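Local coordinates for putative gdp-fucose protein o-fucosyltransferase 1 (Caenorhabditis elegans, PDB 3ZY6) that is a putative member of the GDP-fucose protein O-fucosyltransferase family, of the GT-B clan, and binds guanosine-5'-diphosphate-beta-L-fucopyranose between its two domains, at residues F213-L218 against S282-S287. Residues are numbered along the deposited sequence; the frame is centred on the assembly and turned at random.
Sequences FVAVHL and SVFVAS. With GFB (guanosine-5'-diphosphate-beta-L-fucopyranose), chain B.
F284 turns the edge of its ring to A215, whose CB lies in the ring plane 3.9 Å from CD2. The F213 side chain runs beside that of F284, pointing the same way, with CE2 4.0 Å from F284 CB. H217 also works by its edge: A286 O lies near the ring plane beside CD2, and the adjacent NE2 donates to N7 of the guanine of GFB (2.9 Å, N-H...N angle 153°). With CG anti to the backbone N (chi1 179°), the imidazole extends toward the ligand, while its ND1 is hydrogen-bonded to S337 OG. Further rings meet these two, F204 at F284 and F336 at H217. On the face bearing V214, V216 and L218, V285 sends one methyl to each of two neighbours: CG2 reaches V216 CG2, and CG1 lies 3.6 Å from L218 CD1. The parallel backbones are laced by alternating bonds. V216 N to F284 O and L218 N to A286 O, each 2.8 Å, are nearly straight at the carbonyl, as is A286 N to V216 O. Beyond this ladder, S287 OG donates to L218 O (2.8 Å), approaching from a tilt to the carbonyl plane. H217 and S287 stand near the C-terminal ends of their strands, where the guanine lies, consistent with the Rossmann-like C-terminal domain of a GT-B fold. Strand 327-330 pairs with the other edge of 213-218, and 307-308 flanks 282-287. Helix 315-323 packs on A215, F284 and A286; helices 264-278 and 293-300 cover the valine-rich face.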
loop_
_atom_site.group_PDB
_atom_site.type_symbol
_atom_site.label_atom_id
_atom_site.label_comp_id
_atom_site.label_asym_id
_atom_site.label_seq_id
_atom_site.Cartn_x
_atom_site.Cartn_y
_atom_site.Cartn_z
ATOM N N PHE A 213 25.466 -4.327 36.039
ATOM C CA PHE A 213 24.378 -3.331 35.943
ATOM C C PHE A 213 23.114 -3.793 35.198
ATOM O O PHE A 213 23.180 -4.560 34.221
ATOM C CB PHE A 213 24.890 -1.956 35.459
ATOM C CG PHE A 213 25.075 -1.816 33.948
ATOM C CD1 PHE A 213 26.297 -2.126 33.358
ATOM C CD2 PHE A 213 24.071 -1.302 33.143
ATOM C CE1 PHE A 213 26.495 -1.956 31.978
ATOM C CE2 PHE A 213 24.263 -1.104 31.743
ATOM C CZ PHE A 213 25.493 -1.433 31.173
ATOM N N VAL A 214 21.959 -3.389 35.723
ATOM C CA VAL A 214 20.692 -3.563 35.039
ATOM C C VAL A 214 20.436 -2.307 34.194
ATOM O O VAL A 214 20.488 -1.187 34.709
ATOM C CB VAL A 214 19.487 -3.673 36.022
ATOM C CG1 VAL A 214 18.127 -3.756 35.233
ATOM C CG2 VAL A 214 19.644 -4.828 36.971
ATOM N N ALA A 215 20.143 -2.482 32.913
ATOM C CA ALA A 215 19.657 -1.347 32.105
ATOM C C ALA A 215 18.184 -1.496 31.793
ATOM O O ALA A 215 17.701 -2.597 31.491
ATOM C CB ALA A 215 20.480 -1.184 30.813
ATOM N N VAL A 216 17.453 -0.391 31.925
ATOM C CA VAL A 216 16.011 -0.381 31.664
ATOM C C VAL A 216 15.659 0.648 30.582
ATOM O O VAL A 216 16.278 1.715 30.470
ATOM C CB VAL A 216 15.159 -0.131 32.940
ATOM C CG1 VAL A 216 15.524 -1.102 34.054
ATOM C CG2 VAL A 216 15.367 1.321 33.446
ATOM N N HIS A 217 14.692 0.272 29.762
ATOM C CA HIS A 217 14.085 1.174 28.814
ATOM C C HIS A 217 12.691 1.608 29.318
ATOM O O HIS A 217 11.788 0.797 29.505
ATOM C CB HIS A 217 14.080 0.591 27.384
ATOM C CG HIS A 217 13.438 1.496 26.377
ATOM N ND1 HIS A 217 12.571 1.048 25.401
ATOM C CD2 HIS A 217 13.508 2.843 26.227
ATOM C CE1 HIS A 217 12.141 2.078 24.689
ATOM N NE2 HIS A 217 12.688 3.181 25.175
ATOM N N LEU A 218 12.548 2.894 29.580
ATOM C CA LEU A 218 11.290 3.434 30.089
ATOM C C LEU A 218 10.670 4.269 28.992
ATOM O O LEU A 218 11.102 5.389 28.737
ATOM C CB LEU A 218 11.523 4.289 31.323
ATOM C CG LEU A 218 12.207 3.650 32.539
ATOM C CD1 LEU A 218 12.225 4.704 33.685
ATOM C CD2 LEU A 218 11.479 2.335 32.964
ATOM N N SER A 282 24.540 -1.046 40.021
ATOM C CA SER A 282 24.029 0.200 39.453
ATOM C C SER A 282 22.890 -0.134 38.505
ATOM O O SER A 282 22.704 -1.278 38.112
ATOM C CB SER A 282 25.122 0.966 38.679
ATOM O OG SER A 282 25.579 0.177 37.587
ATOM N N VAL A 283 22.157 0.903 38.125
ATOM C CA VAL A 283 21.110 0.828 37.141
ATOM C C VAL A 283 21.342 1.947 36.118
ATOM O O VAL A 283 21.737 3.074 36.460
ATOM C CB VAL A 283 19.696 0.943 37.790
ATOM C CG1 VAL A 283 18.559 1.002 36.734
ATOM C CG2 VAL A 283 19.425 -0.228 38.748
ATOM N N PHE A 284 21.139 1.590 34.857
ATOM C CA PHE A 284 21.087 2.526 33.751
ATOM C C PHE A 284 19.654 2.666 33.242
ATOM O O PHE A 284 18.967 1.656 32.990
ATOM C CB PHE A 284 21.955 2.026 32.590
ATOM C CG PHE A 284 21.932 2.948 31.380
ATOM C CD1 PHE A 284 22.509 4.217 31.452
ATOM C CD2 PHE A 284 21.303 2.562 30.182
ATOM C CE1 PHE A 284 22.487 5.083 30.358
ATOM C CE2 PHE A 284 21.280 3.429 29.069
ATOM C CZ PHE A 284 21.867 4.700 29.163
ATOM N N VAL A 285 19.246 3.921 33.041
ATOM C CA VAL A 285 17.919 4.260 32.523
ATOM C C VAL A 285 18.023 4.993 31.201
ATOM O O VAL A 285 18.713 6.012 31.085
ATOM C CB VAL A 285 17.082 5.168 33.469
ATOM C CG1 VAL A 285 15.690 5.420 32.855
ATOM C CG2 VAL A 285 16.928 4.535 34.853
ATOM N N ALA A 286 17.340 4.438 30.213
ATOM C CA ALA A 286 17.105 5.097 28.956
ATOM C C ALA A 286 15.614 5.402 28.880
ATOM O O ALA A 286 14.773 4.526 29.097
ATOM C CB ALA A 286 17.526 4.200 27.827
ATOM N N SER A 287 15.284 6.653 28.587
ATOM C CA SER A 287 13.892 7.071 28.519
ATOM C C SER A 287 13.683 8.081 27.409
ATOM O O SER A 287 14.571 8.887 27.122
ATOM C CB SER A 287 13.443 7.697 29.839
ATOM O OG SER A 287 12.030 7.731 29.894
HETATM O O1P GFB B . 12.362 4.171 17.946
HETATM P P GFB B . 10.888 4.025 17.686
HETATM O O3P GFB B . 10.433 3.697 16.266
HETATM O O2P GFB B . 10.395 2.932 18.764
HETATM O "O5'" GFB B . 10.180 5.399 18.158
HETATM P P1 GFB B . 8.915 2.637 19.330
HETATM C "C5'" GFB B . 10.490 5.887 19.458
HETATM C "C4'" GFB B . 11.446 7.065 19.322
HETATM O "O4'" GFB B . 11.297 7.870 20.477
HETATM C "C3'" GFB B . 12.911 6.651 19.315
HETATM C "C1'" GFB B . 12.564 8.179 21.059
HETATM O "O3'" GFB B . 13.415 6.410 17.997
HETATM C "C2'" GFB B . 13.566 7.850 19.959
HETATM O "O2'" GFB B . 13.646 8.931 19.022
HETATM N N9 GFB B . 12.913 7.285 22.198
HETATM C C8 GFB B . 12.291 6.165 22.633
HETATM C C4 GFB B . 13.997 7.476 22.935
HETATM N N7 GFB B . 12.970 5.660 23.679
HETATM C C5 GFB B . 14.054 6.452 23.865
HETATM C C6 GFB B . 15.119 6.459 24.755
HETATM O O6 GFB B . 15.207 5.569 25.626
HETATM N N1 GFB B . 16.039 7.456 24.698
HETATM C C2 GFB B . 15.968 8.425 23.766
HETATM N N2 GFB B . 16.906 9.400 23.696
HETATM N N3 GFB B . 14.952 8.443 22.892
HETATM C C1 GFB B . 6.864 3.770 18.043
HETATM C C2A GFB B . 7.011 4.540 16.740
HETATM O O1 GFB B . 8.087 3.911 18.772
HETATM O O5 GFB B . 5.780 4.349 18.796
HETATM C C3 GFB B . 5.715 4.455 15.926
HETATM O O2 GFB B . 8.171 4.204 15.971
HETATM C C4A GFB B . 4.681 5.222 16.751
HETATM O O3 GFB B . 5.907 5.049 14.621
HETATM C C5A GFB B . 4.515 4.590 18.132
HETATM O O4 GFB B . 5.126 6.582 16.918
HETATM C C6A GFB B . 3.630 5.482 19.012
HETATM O O1X GFB B . 8.425 1.370 18.662
HETATM O O2X GFB B . 9.061 2.745 20.823
#